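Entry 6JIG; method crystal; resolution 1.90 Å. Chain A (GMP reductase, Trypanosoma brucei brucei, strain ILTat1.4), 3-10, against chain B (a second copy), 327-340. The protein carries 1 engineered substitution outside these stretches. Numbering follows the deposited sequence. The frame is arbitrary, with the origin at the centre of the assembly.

Chain A, residues 3-10: FNESASIP
Chain B, residues 327-340: GVPQLSAVLACTRV

Chain B contributes a helix that begins at Q330(B) and runs through V340(B) and on beyond the stretch, with P329(B) at the N-cap position after the extended residue V328(B) (phi/psi -143/131°). Its i to i-4 bonds run from 2.9 to 3.2 Å: A333(B) N to P329(B) O is 3.1 Å, L335(B) N to L331(B) O 2.9 Å, A336(B) N to S332(B) O 3.0 Å, and R339(B) N to L335(B) O 3.2 Å. G327(B), at phi/psi 155/175°, has a backbone in which a CB would jam against the preceding carbonyl O. Chain A is less regular. Around N4(A) to A7(A) phi lies between -61 and -77° and psi between -20 and -40°, a short, weakly bonded helix whose A7(A) N to N4(A) O bond of 3.1 Å is weak. S8(A) (-88/-5°) follows it, and I9(A) (-76/124°) and P10(A) (-73/159°) are extended. S8(A), chi1 77° (p), donates from OG to E5(A) O at 3.1 Å, tying this turn together.

The register is described by three CA pairs: F3(A) with A336(B) at 6.5 Å, E5(A) with L335(B) at 6.9 Å, and S6(A) with S332(B) at 6.0 Å, so moving from F3(A) to S6(A) goes back along the helix. In all, 426 Å² is buried, both sides summed.

S6(A) (chi1 -37°, m) and S332(B) (chi1 -68°, m) both point CA-to-CB toward the partner stretch, and their OG atoms form a hydrogen bond of 2.7 Å in which either could donate. A water reinforces this polar site: it donates to E5(A) OE2 at 2.5 Å and to S332(B) O at 3.1 Å, and it is also hydrogen-bonded to S6(A) OG at 2.8 Å. The carboxylate of E5(A) thus reaches the helix backbone through solvent. Its chi angles of -52° (m), 89° (p) and 178° also bring OE1 to 3.4 Å from R339(B) CD; the R339(B) side chain is unmodelled beyond CD, so the coordinates define no charged pairing.

Contacts of apolar side chains complete the interface. F3(A), chi1 -66° (m) and chi2 -74°, places CZ 3.5 Å from V328(B) CG1 (chi1 179°, t) and CD1 4.0 Å from A336(B) CB. Both neighbours lie oblique to the ring; the two contacts show that it spans from V328(B), before the helix, to A336(B) in its second turn. L335(B), chi1 -75° (m) and chi2 169° (t), sends CD1 to 4.2 Å from E5(A) CB, 4.1 Å from S6(A) OG and 4.4 Å from CD1 of I9(A) (chi1 -62°, m; chi2 173°, t), so one methyl touches three residues of chain A.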

ATOM      1  N   PHE A   3      11.531  -9.455 -40.567  1.00 61.20           N
ATOM      2  CA  PHE A   3      10.151  -9.141 -40.197  1.00 60.92           C
ATOM      3  C   PHE A   3       9.695  -7.845 -40.874  1.00 57.82           C
ATOM      4  O   PHE A   3       9.439  -6.843 -40.202  1.00 60.59           O
ATOM      5  CB  PHE A   3      10.013  -9.038 -38.663  1.00 54.65           C
ATOM      6  CG  PHE A   3      10.238 -10.348 -37.946  1.00 56.19           C
ATOM      7  CD1 PHE A   3       9.269 -11.354 -37.984  1.00 52.80           C
ATOM      8  CD2 PHE A   3      11.420 -10.588 -37.258  1.00 54.32           C
ATOM      9  CE1 PHE A   3       9.471 -12.577 -37.346  1.00 51.65           C
ATOM     10  CE2 PHE A   3      11.630 -11.797 -36.610  1.00 51.17           C
ATOM     11  CZ  PHE A   3      10.656 -12.800 -36.660  1.00 53.95           C
ATOM     12  N   ASN A   4       9.574  -7.879 -42.206  1.00 56.47           N
ATOM     13  CA  ASN A   4       9.324  -6.666 -42.987  1.00 55.90           C
ATOM     14  C   ASN A   4       7.876  -6.179 -42.917  1.00 55.53           C
ATOM     15  O   ASN A   4       7.637  -4.969 -43.008  1.00 52.03           O
ATOM     16  CB  ASN A   4       9.704  -6.897 -44.452  1.00 59.53           C
ATOM     17  N   GLU A   5       6.900  -7.045 -42.750  1.00 55.78           N
ATOM     18  CA  GLU A   5       5.542  -6.576 -42.720  1.00 53.41           C
ATOM     19  C   GLU A   5       5.347  -5.614 -41.583  1.00 54.47           C
ATOM     20  O   GLU A   5       4.692  -4.637 -41.710  1.00 56.60           O
ATOM     21  CB  GLU A   5       4.571  -7.715 -42.517  1.00 54.64           C
ATOM     22  CG  GLU A   5       4.669  -8.910 -43.425  1.00 58.54           C
ATOM     23  CD  GLU A   5       5.603  -9.994 -42.931  1.00 56.76           C
ATOM     24  OE1 GLU A   5       5.679 -10.985 -43.629  1.00 54.97           O
ATOM     25  OE2 GLU A   5       6.270  -9.870 -41.903  1.00 57.70           O
ATOM     26  N   SER A   6       5.929  -5.904 -40.460  1.00 52.50           N
ATOM     27  CA  SER A   6       5.761  -5.045 -39.296  1.00 49.19           C
ATOM     28  C   SER A   6       6.304  -3.645 -39.547  1.00 50.33           C
ATOM     29  O   SER A   6       5.712  -2.658 -39.095  1.00 50.36           O
ATOM     30  CB  SER A   6       6.448  -5.688 -38.092  1.00 49.37           C
ATOM     31  OG  SER A   6       6.298  -7.104 -38.125  1.00 48.07           O
ATOM     32  N   ALA A   7       7.411  -3.527 -40.282  1.00 51.66           N
ATOM     33  CA  ALA A   7       8.023  -2.215 -40.477  1.00 51.86           C
ATOM     34  C   ALA A   7       7.158  -1.261 -41.301  1.00 53.48           C
ATOM     35  O   ALA A   7       7.357  -0.042 -41.221  1.00 52.12           O
ATOM     36  CB  ALA A   7       9.395  -2.372 -41.135  1.00 56.87           C
ATOM     37  N   SER A   8       6.206  -1.771 -42.082  1.00 50.70           N
ATOM     38  CA  SER A   8       5.386  -0.931 -42.952  1.00 50.26           C
ATOM     39  C   SER A   8       4.142  -0.370 -42.269  1.00 49.41           C
ATOM     40  O   SER A   8       3.418   0.421 -42.883  1.00 51.83           O
ATOM     41  CB  SER A   8       4.960  -1.715 -44.192  1.00 51.72           C
ATOM     42  OG  SER A   8       3.908  -2.619 -43.878  1.00 59.93           O
ATOM     43  N   ILE A   9       3.869  -0.759 -41.030  1.00 45.42           N
ATOM     44  CA  ILE A   9       2.718  -0.258 -40.282  1.00 40.52           C
ATOM     45  C   ILE A   9       3.018   1.163 -39.809  1.00 40.28           C
ATOM     46  O   ILE A   9       4.033   1.392 -39.131  1.00 39.36           O
ATOM     47  CB  ILE A   9       2.388  -1.209 -39.120  1.00 35.91           C
ATOM     48  CG1 ILE A   9       2.012  -2.594 -39.684  1.00 41.61           C
ATOM     49  CG2 ILE A   9       1.268  -0.645 -38.256  1.00 36.38           C
ATOM     50  CD1 ILE A   9       1.819  -3.676 -38.641  1.00 37.90           C
ATOM     51  N   PRO A  10       2.175   2.145 -40.134  1.00 39.90           N
ATOM     52  CA  PRO A  10       2.440   3.520 -39.703  1.00 39.98           C
ATOM     53  C   PRO A  10       2.197   3.692 -38.214  1.00 36.90           C
ATOM     54  O   PRO A  10       1.462   2.936 -37.581  1.00 35.26           O
ATOM     55  CB  PRO A  10       1.435   4.338 -40.518  1.00 41.40           C
ATOM     56  CG  PRO A  10       0.247   3.405 -40.595  1.00 40.49           C
ATOM     57  CD  PRO A  10       0.840   2.013 -40.758  1.00 38.91           C
TER
ATOM     58  N   GLY B 327      12.425 -15.691 -28.515  1.00 31.47           N
ATOM     59  CA  GLY B 327      11.028 -15.403 -28.777  1.00 31.04           C
ATOM     60  C   GLY B 327      10.893 -14.385 -29.894  1.00 32.04           C
ATOM     61  O   GLY B 327      11.873 -13.855 -30.417  1.00 31.95           O
ATOM     62  N   VAL B 328       9.639 -14.149 -30.274  1.00 32.76           N
ATOM     63  CA  VAL B 328       9.290 -13.148 -31.284  1.00 34.51           C
ATOM     64  C   VAL B 328       7.989 -12.503 -30.825  1.00 32.74           C
ATOM     65  O   VAL B 328       7.043 -13.223 -30.470  1.00 29.63           O
ATOM     66  CB  VAL B 328       9.118 -13.763 -32.686  1.00 34.90           C
ATOM     67  CG1 VAL B 328       8.726 -12.667 -33.701  1.00 34.59           C
ATOM     68  CG2 VAL B 328      10.373 -14.467 -33.142  1.00 35.09           C
ATOM     69  N   PRO B 329       7.900 -11.171 -30.801  1.00 29.56           N
ATOM     70  CA  PRO B 329       6.634 -10.516 -30.455  1.00 29.88           C
ATOM     71  C   PRO B 329       5.514 -11.056 -31.331  1.00 30.56           C
ATOM     72  O   PRO B 329       5.681 -11.232 -32.537  1.00 31.27           O
ATOM     73  CB  PRO B 329       6.924  -9.031 -30.728  1.00 29.99           C
ATOM     74  CG  PRO B 329       8.446  -8.934 -30.395  1.00 30.60           C
ATOM     75  CD  PRO B 329       8.990 -10.204 -31.022  1.00 31.32           C
ATOM     76  N   GLN B 330       4.368 -11.331 -30.709  1.00 28.91           N
ATOM     77  CA  GLN B 330       3.445 -12.299 -31.307  1.00 33.63           C
ATOM     78  C   GLN B 330       2.756 -11.770 -32.562  1.00 30.88           C
ATOM     79  O   GLN B 330       2.466 -12.552 -33.477  1.00 30.97           O
ATOM     80  CB  GLN B 330       2.408 -12.741 -30.272  1.00 35.38           C
ATOM     81  CG  GLN B 330       1.368 -13.756 -30.804  1.00 31.59           C
ATOM     82  CD  GLN B 330       1.937 -15.161 -31.042  1.00 32.33           C
ATOM     83  OE1 GLN B 330       3.137 -15.347 -31.246  1.00 33.46           O
ATOM     84  NE2 GLN B 330       1.053 -16.158 -31.017  1.00 32.62           N
ATOM     85  N   LEU B 331       2.484 -10.463 -32.649  1.00 30.76           N
ATOM     86  CA  LEU B 331       1.849  -9.972 -33.869  1.00 33.40           C
ATOM     87  C   LEU B 331       2.771 -10.149 -35.062  1.00 31.37           C
ATOM     88  O   LEU B 331       2.340 -10.604 -36.132  1.00 29.81           O
ATOM     89  CB  LEU B 331       1.422  -8.505 -33.735  1.00 32.07           C
ATOM     90  CG  LEU B 331       0.597  -8.024 -34.933  1.00 32.89           C
ATOM     91  CD1 LEU B 331      -0.893  -8.286 -34.701  1.00 33.68           C
ATOM     92  CD2 LEU B 331       0.830  -6.532 -35.246  1.00 32.48           C
ATOM     93  N   SER B 332       4.054  -9.837 -34.889  1.00 28.18           N
ATOM     94  CA  SER B 332       4.997 -10.004 -35.990  1.00 32.23           C
ATOM     95  C   SER B 332       5.163 -11.481 -36.339  1.00 31.11           C
ATOM     96  O   SER B 332       5.395 -11.827 -37.500  1.00 30.76           O
ATOM     97  CB  SER B 332       6.358  -9.402 -35.627  1.00 34.09           C
ATOM     98  OG  SER B 332       6.286  -7.987 -35.522  1.00 33.15           O
ATOM     99  N   ALA B 333       5.100 -12.363 -35.337  1.00 29.81           N
ATOM    100  CA  ALA B 333       5.251 -13.791 -35.620  1.00 30.40           C
ATOM    101  C   ALA B 333       4.088 -14.297 -36.463  1.00 32.04           C
ATOM    102  O   ALA B 333       4.281 -15.047 -37.431  1.00 32.33           O
ATOM    103  CB  ALA B 333       5.342 -14.586 -34.317  1.00 33.20           C
ATOM    104  N   VAL B 334       2.872 -13.878 -36.114  1.00 31.24           N
ATOM    105  CA  VAL B 334       1.685 -14.248 -36.886  1.00 30.97           C
ATOM    106  C   VAL B 334       1.775 -13.692 -38.304  1.00 34.38           C
ATOM    107  O   VAL B 334       1.505 -14.393 -39.287  1.00 32.54           O
ATOM    108  CB  VAL B 334       0.420 -13.767 -36.155  1.00 30.27           C
ATOM    109  CG1 VAL B 334      -0.853 -13.974 -37.028  1.00 29.84           C
ATOM    110  CG2 VAL B 334       0.288 -14.492 -34.811  1.00 31.15           C
ATOM    111  N   LEU B 335       2.141 -12.414 -38.436  1.00 30.87           N
ATOM    112  CA  LEU B 335       2.262 -11.821 -39.764  1.00 31.76           C
ATOM    113  C   LEU B 335       3.242 -12.595 -40.629  1.00 34.54           C
ATOM    114  O   LEU B 335       2.953 -12.898 -41.792  1.00 36.66           O
ATOM    115  CB  LEU B 335       2.709 -10.366 -39.656  1.00 34.50           C
ATOM    116  CG  LEU B 335       1.689  -9.316 -39.202  1.00 31.93           C
ATOM    117  CD1 LEU B 335       2.419  -8.008 -38.914  1.00 32.24           C
ATOM    118  CD2 LEU B 335       0.605  -9.083 -40.249  1.00 32.55           C
ATOM    119  N   ALA B 336       4.413 -12.919 -40.079  1.00 30.81           N
ATOM    120  CA  ALA B 336       5.437 -13.554 -40.896  1.00 36.29           C
ATOM    121  C   ALA B 336       5.048 -14.985 -41.227  1.00 35.95           C
ATOM    122  O   ALA B 336       5.250 -15.447 -42.355  1.00 37.05           O
ATOM    123  CB  ALA B 336       6.794 -13.522 -40.181  1.00 38.16           C
ATOM    124  N   CYS B 337       4.490 -15.703 -40.257  1.00 32.70           N
ATOM    125  CA  CYS B 337       4.194 -17.107 -40.506  1.00 34.19           C
ATOM    126  C   CYS B 337       3.010 -17.264 -41.449  1.00 34.88           C
ATOM    127  O   CYS B 337       3.012 -18.162 -42.306  1.00 33.95           O
ATOM    128  CB  CYS B 337       3.926 -17.836 -39.190  1.00 34.16           C
ATOM    129  SG  CYS B 337       5.396 -18.044 -38.151  1.00 35.90           S
ATOM    130  N   THR B 338       1.998 -16.402 -41.321  1.00 34.04           N
ATOM    131  CA  THR B 338       0.812 -16.588 -42.149  1.00 32.69           C
ATOM    132  C   THR B 338       1.057 -16.149 -43.581  1.00 37.36           C
ATOM    133  O   THR B 338       0.385 -16.647 -44.487  1.00 35.79           O
ATOM    134  CB  THR B 338      -0.414 -15.857 -41.579  1.00 34.35           C
ATOM    135  OG1 THR B 338      -0.188 -14.438 -41.524  1.00 32.07           O
ATOM    136  CG2 THR B 338      -0.773 -16.408 -40.196  1.00 31.61           C
ATOM    137  N   ARG B 339       1.993 -15.217 -43.809  1.00 37.03           N
ATOM    138  CA  ARG B 339       2.355 -14.873 -45.183  1.00 36.84           C
ATOM    139  C   ARG B 339       2.828 -16.105 -45.946  1.00 38.02           C
ATOM    140  O   ARG B 339       2.431 -16.329 -47.095  1.00 40.11           O
ATOM    141  CB  ARG B 339       3.445 -13.792 -45.204  1.00 41.51           C
ATOM    142  CG  ARG B 339       3.567 -13.094 -46.557  1.00 48.60           C
ATOM    143  CD  ARG B 339       4.840 -12.250 -46.660  1.00 55.32           C
ATOM    144  N   VAL B 340       3.683 -16.916 -45.320  1.00 36.79           N
ATOM    145  CA  VAL B 340       4.157 -18.142 -45.953  1.00 37.38           C
ATOM    146  C   VAL B 340       3.024 -19.155 -46.053  1.00 37.27           C
ATOM    147  O   VAL B 340       2.797 -19.767 -47.106  1.00 39.58           O
ATOM    148  CB  VAL B 340       5.351 -18.720 -45.169  1.00 36.50           C
ATOM    149  CG1 VAL B 340       5.686 -20.118 -45.658  1.00 42.44           C
ATOM    150  CG2 VAL B 340       6.563 -17.788 -45.275  1.00 38.68           C
TER
HETATM  151  O   HOH W   1       6.355  -9.557 -39.450  1.00 43.63           O